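Local coordinates for protein activating signal cointegrator 1 complex subunit 3 (Homo sapiens, PDB 6YXQ) that scaffolds the ASCC complex and uses ATP to unwind DNA in the 3'-5' direction for alkylation repair, and also helps rescue stalled ribosomes, at residues Lys52-Phe57 with Phe100-Phe105; Lys64-Ser69 with Ile142-Gln147; Lys82-Thr87 with Gln121-Phe126. All coordinates share one frame; numbering follows the deposited sequence.

Contact 1 of 3, residues Lys52-Phe57 with Phe100-Phe105; sequences KKIIKF and FLFMTF
Ile54 and Phe102 mark the closest approach of the two backbones, their CA atoms 8.7 Å apart where a turn of helix 51-61 faces a turn of helix 91-105. This is apolar helix-helix packing inside the all-helical N-terminal part of ASCC3 that binds ASCC2; the helicase modules lie farther along the protein. Ile54 does the work from its side, with two branches meeting one ring at different places. Its CG2 sits over a face of the Phe102 ring, 4.1 Å from the centroid and 14° off the normal, a CH-pi contact displaced slightly toward the rim. The longer arm is extended, with CD1 anti to CA, and carries CD1 past the ring to 3.6 Å from Phe102 CD2. The same methyl then meets the neighbouring side chain, lying 4.1 Å from Met103 CG. In Phe102, CG anti to the backbone N (chi1 175°) sends the ring toward helix 51-61, and the side chains of Ile54 and Phe102 run antiparallel past one another. An alanine in place of Ile54 would take away both branches and is likely to leave the Phe102 face and Met103 CG without their cover from helix 51-61. Other helices finish the surroundings: Phe102 also touches Ile77 of helix 64-85 and Thr138 of helix 128-142, while Met103 and Phe57 both reach helix 147-163. On the same helix as Phe102, Phe100 O accepts two bonds, from Thr104 N and from the hydroxyl; they arrive from opposite faces of the carbonyl plane, with Thr104 OG1 2.7 Å from Phe100 O and tilted 34° out of that plane.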
loop_
_atom_site.group_PDB
_atom_site.type_symbol
_atom_site.label_atom_id
_atom_site.label_comp_id
_atom_site.label_asym_id
_atom_site.label_seq_id
_atom_site.Cartn_x
_atom_site.Cartn_y
_atom_site.Cartn_z
ATOM N N LYS A 52 -5.158 36.577 -9.092
ATOM C CA LYS A 52 -4.793 37.819 -8.413
ATOM C C LYS A 52 -3.304 37.848 -8.074
ATOM O O LYS A 52 -2.639 38.877 -8.247
ATOM C CB LYS A 52 -5.643 37.985 -7.152
ATOM C CG LYS A 52 -7.128 38.198 -7.428
ATOM C CD LYS A 52 -7.924 38.361 -6.136
ATOM C CE LYS A 52 -9.387 38.720 -6.402
ATOM N NZ LYS A 52 -9.547 40.047 -7.081
ATOM N N LYS A 53 -2.763 36.727 -7.588
ATOM C CA LYS A 53 -1.327 36.644 -7.345
ATOM C C LYS A 53 -0.540 36.863 -8.630
ATOM O O LYS A 53 0.508 37.520 -8.618
ATOM C CB LYS A 53 -0.975 35.293 -6.714
ATOM C CG LYS A 53 -0.772 35.353 -5.201
ATOM C CD LYS A 53 -0.284 34.030 -4.627
ATOM C CE LYS A 53 -1.443 33.146 -4.154
ATOM N NZ LYS A 53 -1.012 31.828 -3.584
ATOM N N ILE A 54 -1.044 36.340 -9.752
ATOM C CA ILE A 54 -0.332 36.463 -11.021
ATOM C C ILE A 54 -0.285 37.914 -11.474
ATOM O O ILE A 54 0.762 38.409 -11.917
ATOM C CB ILE A 54 -0.968 35.556 -12.092
ATOM C CG1 ILE A 54 -0.624 34.089 -11.832
ATOM C CG2 ILE A 54 -0.487 35.942 -13.471
ATOM C CD1 ILE A 54 -1.363 33.131 -12.731
ATOM N N ILE A 55 -1.403 38.633 -11.371
ATOM C CA ILE A 55 -1.335 40.018 -11.839
ATOM C C ILE A 55 -0.610 40.897 -10.820
ATOM O O ILE A 55 0.018 41.895 -11.197
ATOM C CB ILE A 55 -2.725 40.575 -12.212
ATOM C CG1 ILE A 55 -3.519 41.007 -10.985
ATOM C CG2 ILE A 55 -3.515 39.563 -13.048
ATOM C CD1 ILE A 55 -4.692 41.892 -11.342
ATOM N N LYS A 56 -0.616 40.523 -9.533
ATOM C CA LYS A 56 0.246 41.213 -8.578
ATOM C C LYS A 56 1.709 41.076 -8.977
ATOM O O LYS A 56 2.440 42.070 -9.045
ATOM C CB LYS A 56 0.032 40.679 -7.163
ATOM C CG LYS A 56 0.852 41.431 -6.109
ATOM C CD LYS A 56 0.494 41.033 -4.686
ATOM C CE LYS A 56 0.994 39.638 -4.365
ATOM N NZ LYS A 56 1.186 39.406 -2.907
ATOM N N PHE A 57 2.150 39.844 -9.245
ATOM C CA PHE A 57 3.521 39.623 -9.700
ATOM C C PHE A 57 3.823 40.450 -10.942
ATOM O O PHE A 57 4.818 41.181 -10.988
ATOM C CB PHE A 57 3.754 38.136 -9.977
ATOM C CG PHE A 57 5.182 37.795 -10.323
ATOM C CD1 PHE A 57 5.667 37.977 -11.605
ATOM C CD2 PHE A 57 6.035 37.283 -9.362
ATOM C CE1 PHE A 57 6.979 37.668 -11.919
ATOM C CE2 PHE A 57 7.345 36.965 -9.670
ATOM C CZ PHE A 57 7.818 37.159 -10.950
ATOM N N PHE A 100 -4.860 28.937 -14.226
ATOM C CA PHE A 100 -4.412 27.598 -14.587
ATOM C C PHE A 100 -3.816 27.568 -15.988
ATOM O O PHE A 100 -2.805 26.898 -16.227
ATOM C CB PHE A 100 -5.582 26.623 -14.483
ATOM C CG PHE A 100 -5.235 25.228 -14.876
ATOM C CD1 PHE A 100 -4.571 24.397 -13.994
ATOM C CD2 PHE A 100 -5.566 24.746 -16.127
ATOM C CE1 PHE A 100 -4.242 23.109 -14.354
ATOM C CE2 PHE A 100 -5.241 23.459 -16.492
ATOM C CZ PHE A 100 -4.578 22.638 -15.603
ATOM N N LEU A 101 -4.433 28.279 -16.932
ATOM C CA LEU A 101 -3.895 28.341 -18.287
ATOM C C LEU A 101 -2.528 29.010 -18.298
ATOM O O LEU A 101 -1.564 28.465 -18.852
ATOM C CB LEU A 101 -4.863 29.087 -19.207
ATOM C CG LEU A 101 -6.119 28.309 -19.587
ATOM C CD1 LEU A 101 -6.999 29.146 -20.476
ATOM C CD2 LEU A 101 -5.764 26.994 -20.268
ATOM N N PHE A 102 -2.430 30.194 -17.684
ATOM C CA PHE A 102 -1.158 30.908 -17.634
ATOM C C PHE A 102 -0.068 30.026 -17.050
ATOM O O PHE A 102 1.021 29.909 -17.622
ATOM C CB PHE A 102 -1.301 32.195 -16.823
ATOM C CG PHE A 102 -0.004 32.934 -16.625
ATOM C CD1 PHE A 102 0.404 33.898 -17.531
ATOM C CD2 PHE A 102 0.800 32.674 -15.525
ATOM C CE1 PHE A 102 1.598 34.587 -17.347
ATOM C CE2 PHE A 102 1.999 33.357 -15.340
ATOM C CZ PHE A 102 2.397 34.310 -16.251
ATOM N N MET A 103 -0.354 29.377 -15.917
ATOM C CA MET A 103 0.647 28.522 -15.287
ATOM C C MET A 103 0.947 27.290 -16.129
ATOM O O MET A 103 2.049 26.736 -16.044
ATOM C CB MET A 103 0.179 28.117 -13.892
ATOM C CG MET A 103 0.053 29.291 -12.945
ATOM S SD MET A 103 1.622 30.147 -12.736
ATOM C CE MET A 103 2.651 28.764 -12.274
ATOM N N THR A 104 -0.008 26.851 -16.947
ATOM C CA THR A 104 0.255 25.714 -17.813
ATOM C C THR A 104 1.281 26.056 -18.884
ATOM O O THR A 104 2.114 25.211 -19.229
ATOM C CB THR A 104 -1.051 25.224 -18.440
ATOM O OG1 THR A 104 -1.890 24.663 -17.419
ATOM C CG2 THR A 104 -0.776 24.164 -19.500
ATOM N N PHE A 105 1.275 27.293 -19.384
ATOM C CA PHE A 105 2.099 27.669 -20.526
ATOM C C PHE A 105 3.204 28.658 -20.182
ATOM O O PHE A 105 3.907 29.114 -21.089
ATOM C CB PHE A 105 1.226 28.255 -21.639
ATOM C CG PHE A 105 0.244 27.281 -22.230
ATOM C CD1 PHE A 105 0.674 26.244 -23.041
ATOM C CD2 PHE A 105 -1.112 27.414 -21.988
ATOM C CE1 PHE A 105 -0.234 25.349 -23.591
ATOM C CE2 PHE A 105 -2.022 26.524 -22.535
ATOM C CZ PHE A 105 -1.582 25.492 -23.336
#

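Contact 2 of 3, residues Lys64-Ser69 with Ile142-Gln147; sequences KSKMQS and ISHFSQ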
loop_
_atom_site.group_PDB
_atom_site.type_symbol
_atom_site.label_atom_id
_atom_site.label_comp_id
_atom_site.label_asym_id
_atom_site.label_seq_id
_atom_site.Cartn_x
_atom_site.Cartn_y
_atom_site.Cartn_z
ATOM N N LYS A 64 5.114 50.122 -16.354
ATOM C CA LYS A 64 3.807 50.480 -16.899
ATOM C C LYS A 64 3.812 50.415 -18.422
ATOM O O LYS A 64 2.815 50.015 -19.051
ATOM C CB LYS A 64 3.435 51.881 -16.402
ATOM C CG LYS A 64 1.996 52.301 -16.635
ATOM C CD LYS A 64 1.744 53.693 -16.062
ATOM C CE LYS A 64 0.323 54.164 -16.337
ATOM N NZ LYS A 64 0.177 55.633 -16.155
ATOM N N SER A 65 4.945 50.802 -19.019
ATOM C CA SER A 65 5.210 50.692 -20.448
ATOM C C SER A 65 4.682 49.384 -21.024
ATOM O O SER A 65 3.847 49.376 -21.939
ATOM C CB SER A 65 6.722 50.799 -20.684
ATOM O OG SER A 65 7.331 51.700 -19.768
ATOM N N LYS A 66 5.147 48.268 -20.468
ATOM C CA LYS A 66 4.804 46.953 -20.980
ATOM C C LYS A 66 3.555 46.371 -20.332
ATOM O O LYS A 66 2.911 45.499 -20.935
ATOM C CB LYS A 66 6.011 46.023 -20.799
ATOM C CG LYS A 66 7.319 46.702 -21.230
ATOM C CD LYS A 66 8.487 45.734 -21.372
ATOM C CE LYS A 66 9.161 45.875 -22.744
ATOM N NZ LYS A 66 10.041 44.712 -23.095
ATOM N N MET A 67 3.184 46.845 -19.138
ATOM C CA MET A 67 1.895 46.457 -18.572
ATOM C C MET A 67 0.743 46.845 -19.492
ATOM O O MET A 67 -0.278 46.142 -19.540
ATOM C CB MET A 67 1.704 47.088 -17.192
ATOM C CG MET A 67 2.516 46.430 -16.086
ATOM S SD MET A 67 2.248 44.648 -15.925
ATOM C CE MET A 67 0.477 44.563 -15.671
ATOM N N GLN A 68 0.890 47.949 -20.233
ATOM C CA GLN A 68 -0.154 48.349 -21.180
ATOM C C GLN A 68 -0.522 47.219 -22.146
ATOM O O GLN A 68 -1.705 46.912 -22.341
ATOM C CB GLN A 68 0.284 49.598 -21.950
ATOM C CG GLN A 68 -0.865 50.308 -22.660
ATOM C CD GLN A 68 -0.447 50.990 -23.953
ATOM O OE1 GLN A 68 0.224 50.394 -24.796
ATOM N NE2 GLN A 68 -0.849 52.247 -24.117
ATOM N N SER A 69 0.483 46.593 -22.763
ATOM C CA SER A 69 0.236 45.471 -23.669
ATOM C C SER A 69 -0.095 44.178 -22.923
ATOM O O SER A 69 -0.884 43.340 -23.410
ATOM C CB SER A 69 1.456 45.253 -24.559
ATOM O OG SER A 69 1.612 43.880 -24.877
ATOM N N ILE A 142 5.491 36.506 -21.203
ATOM C CA ILE A 142 6.794 36.092 -20.683
ATOM C C ILE A 142 7.928 36.694 -21.505
ATOM O O ILE A 142 9.041 36.889 -20.997
ATOM C CB ILE A 142 6.890 34.554 -20.629
ATOM C CG1 ILE A 142 5.804 33.978 -19.718
ATOM C CG2 ILE A 142 8.242 34.119 -20.109
ATOM C CD1 ILE A 142 5.969 34.355 -18.270
ATOM N N SER A 143 7.672 37.017 -22.774
ATOM C CA SER A 143 8.698 37.655 -23.586
ATOM C C SER A 143 9.145 38.999 -23.021
ATOM O O SER A 143 10.168 39.529 -23.468
ATOM C CB SER A 143 8.195 37.826 -25.020
ATOM O OG SER A 143 7.291 38.910 -25.123
ATOM N N HIS A 144 8.413 39.555 -22.054
ATOM C CA HIS A 144 8.821 40.772 -21.367
ATOM C C HIS A 144 9.557 40.495 -20.059
ATOM O O HIS A 144 10.112 41.427 -19.467
ATOM C CB HIS A 144 7.600 41.657 -21.087
ATOM C CG HIS A 144 6.891 42.121 -22.321
ATOM N ND1 HIS A 144 6.981 43.414 -22.788
ATOM C CD2 HIS A 144 6.072 41.470 -23.181
ATOM C CE1 HIS A 144 6.255 43.539 -23.884
ATOM N NE2 HIS A 144 5.691 42.373 -24.143
ATOM N N PHE A 145 9.576 39.251 -19.591
ATOM C CA PHE A 145 10.298 38.946 -18.365
ATOM C C PHE A 145 11.790 39.016 -18.634
ATOM O O PHE A 145 12.269 38.590 -19.688
ATOM C CB PHE A 145 9.941 37.549 -17.830
ATOM C CG PHE A 145 8.604 37.464 -17.127
ATOM C CD1 PHE A 145 7.537 38.268 -17.503
ATOM C CD2 PHE A 145 8.402 36.536 -16.118
ATOM C CE1 PHE A 145 6.313 38.166 -16.869
ATOM C CE2 PHE A 145 7.179 36.431 -15.482
ATOM C CZ PHE A 145 6.135 37.245 -15.858
ATOM N N SER A 146 12.518 39.591 -17.690
ATOM C CA SER A 146 13.924 39.264 -17.593
ATOM C C SER A 146 14.070 37.918 -16.906
ATOM O O SER A 146 13.136 37.404 -16.278
ATOM C CB SER A 146 14.685 40.334 -16.822
ATOM O OG SER A 146 14.356 40.282 -15.448
ATOM N N GLN A 147 15.264 37.344 -17.034
ATOM C CA GLN A 147 15.458 35.985 -16.553
ATOM C C GLN A 147 15.523 35.929 -15.027
ATOM O O GLN A 147 15.098 34.932 -14.419
ATOM C CB GLN A 147 16.698 35.363 -17.212
ATOM C CG GLN A 147 16.532 33.889 -17.120
ATOM C CD GLN A 147 16.587 33.452 -15.707
ATOM O OE1 GLN A 147 17.518 33.733 -14.964
ATOM N NE2 GLN A 147 15.494 32.900 -15.279
#
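Lys66 runs its whole aliphatic chain past the ring of His144, and the two side chains cross obliquely. Their CA atoms are 7.4 Å apart, the nearest pair between the first turns of helix 64-85 and the type I beta turn Ile142-Phe145. Starting from the backbone, Lys66 CB is already beside the imidazole, 3.4 Å from His144 ND1. CG stands a little farther back, at 3.7 Å from that same His144 ND1. Next comes Lys66 CD, which lies at the ring edge, near the ring plane, and is the nearest atom of the chain at 3.1 Å from His144 ND1, a value too short to interpret at this resolution. The chain bends at the following bond (chi3 128°), and the bend keeps the remainder close by: Lys66 CE and NZ each stay 3.3 Å from His144 ND1. One ring nitrogen is therefore bordered by the lysine from CB to the amine. Ser69, a turn further along the helix, lies near the other ring nitrogen, with its OG 4.4 Å from His144 NE2. The turn that presents the histidine is closed by Phe145 N bonding to Ile142 O at 2.8 Å. All of this is at the surface of the helical domain. The loop joins helix 128-142 to helix 147-163, whose N-cap is Ser146, its OG bonded to Asp149 N; behind the contact, Met67 and Phe145 both turn to helix 51-61, on Asn59 and Leu58, so the start of helix 64-85 and the loop both border helix 51-61.

Contact 3 of 3, residues Lys82-Thr87 with Gln121-Phe126; sequences KQIVGT and QMFGPF
The Phe123 ring meets Ile84 and Val85 obliquely, while one of its faces carries Met122 CG from its own helix, offset toward the rim. Phe126, the second ring, has Gly124 O in plane at its edge and takes Ile84 CD1 obliquely. Ile84 serves both rings by splitting its branches: CG2, anti to the backbone N, reaches 3.8 Å from Phe123 CD1, whereas the other arm puts CD1 4.0 Å from Phe126 CD2. Ile84 thus crosses Phe123 at about a right angle but runs alongside Phe126 in the same direction. Val85 adds its CG2, 3.9 Å from Phe123 CE2, so neighbouring residues of one helix end touch opposite sides of the ring perimeter. With CG between the backbone N and the carbonyl carbon (chi1 67°), the Phe126 ring is brought alongside Ile84. Gly86 and Gly124 both have positive phi, each the first residue to leave helical backbone angles; Gly86 N still bonds to Lys82 O at 2.8 Å. Around the contact, Ile84 also packs on Leu101 and Ile119, and Phe126 on Ala131. Gln121 packs on Phe65 of the ASCC2 chain. The arrangement is that of two helix ends, of 64-85 and 113-123, packed through aromatic and branched aliphatic side chains in an all-helical domain.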
loop_
_atom_site.group_PDB
_atom_site.type_symbol
_atom_site.label_atom_id
_atom_site.label_comp_id
_atom_site.label_asym_id
_atom_site.label_seq_id
_atom_site.Cartn_x
_atom_site.Cartn_y
_atom_site.Cartn_z
ATOM N N LYS A 82 -12.734 31.643 -20.432
ATOM C CA LYS A 82 -14.187 31.698 -20.564
ATOM C C LYS A 82 -14.683 30.608 -21.504
ATOM O O LYS A 82 -15.630 29.880 -21.190
ATOM C CB LYS A 82 -14.628 33.078 -21.059
ATOM C CG LYS A 82 -16.144 33.273 -21.056
ATOM C CD LYS A 82 -16.612 34.144 -22.217
ATOM C CE LYS A 82 -16.044 35.559 -22.129
ATOM N NZ LYS A 82 -16.440 36.412 -23.290
ATOM N N GLN A 83 -14.031 30.465 -22.657
ATOM C CA GLN A 83 -14.414 29.403 -23.585
ATOM C C GLN A 83 -14.230 28.022 -22.959
ATOM O O GLN A 83 -15.113 27.162 -23.060
ATOM C CB GLN A 83 -13.616 29.520 -24.883
ATOM C CG GLN A 83 -13.834 30.832 -25.609
ATOM C CD GLN A 83 -12.859 31.059 -26.756
ATOM O OE1 GLN A 83 -11.690 30.677 -26.690
ATOM N NE2 GLN A 83 -13.339 31.698 -27.811
ATOM N N ILE A 84 -13.094 27.790 -22.290
ATOM C CA ILE A 84 -12.820 26.459 -21.742
ATOM C C ILE A 84 -13.710 26.168 -20.541
ATOM O O ILE A 84 -14.345 25.109 -20.463
ATOM C CB ILE A 84 -11.338 26.314 -21.360
ATOM C CG1 ILE A 84 -10.456 26.315 -22.606
ATOM C CG2 ILE A 84 -11.140 25.036 -20.544
ATOM C CD1 ILE A 84 -8.985 26.158 -22.303
ATOM N N VAL A 85 -13.736 27.083 -19.567
ATOM C CA VAL A 85 -14.452 26.824 -18.320
ATOM C C VAL A 85 -15.960 26.907 -18.534
ATOM O O VAL A 85 -16.722 26.110 -17.974
ATOM C CB VAL A 85 -13.975 27.789 -17.215
ATOM C CG1 VAL A 85 -14.457 27.322 -15.849
ATOM C CG2 VAL A 85 -12.455 27.883 -17.207
ATOM N N GLY A 86 -16.412 27.841 -19.361
ATOM C CA GLY A 86 -17.836 28.130 -19.474
ATOM C C GLY A 86 -18.265 29.196 -18.490
ATOM O O GLY A 86 -17.676 29.376 -17.424
ATOM N N THR A 87 -19.314 29.935 -18.858
ATOM C CA THR A 87 -19.713 31.097 -18.072
ATOM C C THR A 87 -20.702 30.787 -16.956
ATOM O O THR A 87 -21.002 31.684 -16.159
ATOM C CB THR A 87 -20.333 32.179 -18.964
ATOM O OG1 THR A 87 -21.705 31.856 -19.225
ATOM C CG2 THR A 87 -19.578 32.304 -20.274
ATOM N N GLN A 121 -8.046 17.001 -18.303
ATOM C CA GLN A 121 -8.201 16.468 -16.955
ATOM C C GLN A 121 -8.880 17.472 -16.035
ATOM O O GLN A 121 -9.691 17.094 -15.182
ATOM C CB GLN A 121 -6.834 16.085 -16.395
ATOM C CG GLN A 121 -6.871 15.570 -14.984
ATOM C CD GLN A 121 -6.953 14.059 -14.940
ATOM O OE1 GLN A 121 -7.417 13.484 -13.959
ATOM N NE2 GLN A 121 -6.500 13.407 -16.008
ATOM N N MET A 122 -8.570 18.760 -16.196
ATOM C CA MET A 122 -9.121 19.751 -15.281
ATOM C C MET A 122 -10.549 20.172 -15.633
ATOM O O MET A 122 -11.342 20.435 -14.722
ATOM C CB MET A 122 -8.210 20.977 -15.229
ATOM C CG MET A 122 -8.363 21.817 -13.967
ATOM S SD MET A 122 -7.952 20.892 -12.480
ATOM C CE MET A 122 -6.172 20.733 -12.641
ATOM N N PHE A 123 -10.902 20.265 -16.924
ATOM C CA PHE A 123 -12.205 20.796 -17.318
ATOM C C PHE A 123 -12.944 19.941 -18.336
ATOM O O PHE A 123 -13.945 20.405 -18.898
ATOM C CB PHE A 123 -12.092 22.208 -17.898
ATOM C CG PHE A 123 -11.172 23.115 -17.144
ATOM C CD1 PHE A 123 -9.831 23.172 -17.464
ATOM C CD2 PHE A 123 -11.654 23.941 -16.141
ATOM C CE1 PHE A 123 -8.984 24.016 -16.786
ATOM C CE2 PHE A 123 -10.810 24.789 -15.462
ATOM C CZ PHE A 123 -9.474 24.823 -15.784
ATOM N N GLY A 124 -12.488 18.720 -18.596
ATOM C CA GLY A 124 -13.123 17.878 -19.581
ATOM C C GLY A 124 -12.697 18.276 -20.977
ATOM O O GLY A 124 -11.696 18.976 -21.163
ATOM N N PRO A 125 -13.446 17.843 -21.987
ATOM C CA PRO A 125 -13.083 18.182 -23.367
ATOM C C PRO A 125 -13.347 19.649 -23.663
ATOM O O PRO A 125 -14.307 20.245 -23.165
ATOM C CB PRO A 125 -13.982 17.269 -24.208
ATOM C CG PRO A 125 -14.482 16.215 -23.250
ATOM C CD PRO A 125 -14.578 16.905 -21.935
ATOM N N PHE A 126 -12.481 20.225 -24.493
ATOM C CA PHE A 126 -12.440 21.662 -24.725
ATOM C C PHE A 126 -11.939 21.926 -26.135
ATOM O O PHE A 126 -11.299 21.061 -26.744
ATOM C CB PHE A 126 -11.527 22.360 -23.710
ATOM C CG PHE A 126 -10.072 22.012 -23.869
ATOM C CD1 PHE A 126 -9.572 20.813 -23.369
ATOM C CD2 PHE A 126 -9.204 22.882 -24.518
ATOM C CE1 PHE A 126 -8.236 20.485 -23.515
ATOM C CE2 PHE A 126 -7.866 22.563 -24.668
ATOM C CZ PHE A 126 -7.381 21.359 -24.166
#

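Contact 1 is the middle of the three, with its centre about 14 Å from that of contact 2 and about 17 Å from that of contact 3. It touches both: Phe57 CE1 lies 3.8 Å from Phe145 CE2 on the contact 2 side, and Phe100 CD2 is 3.6 Å from Phe123 CE1 on the contact 3 side. Contacts 2 and 3 both use helix 64-85, near its two ends, yet their nearest atoms stay about 17 Å apart. Apolar packing thus links the segments of contact 1 to those of contacts 2 and 3. The ATPase modules lie outside this N-terminal fragment.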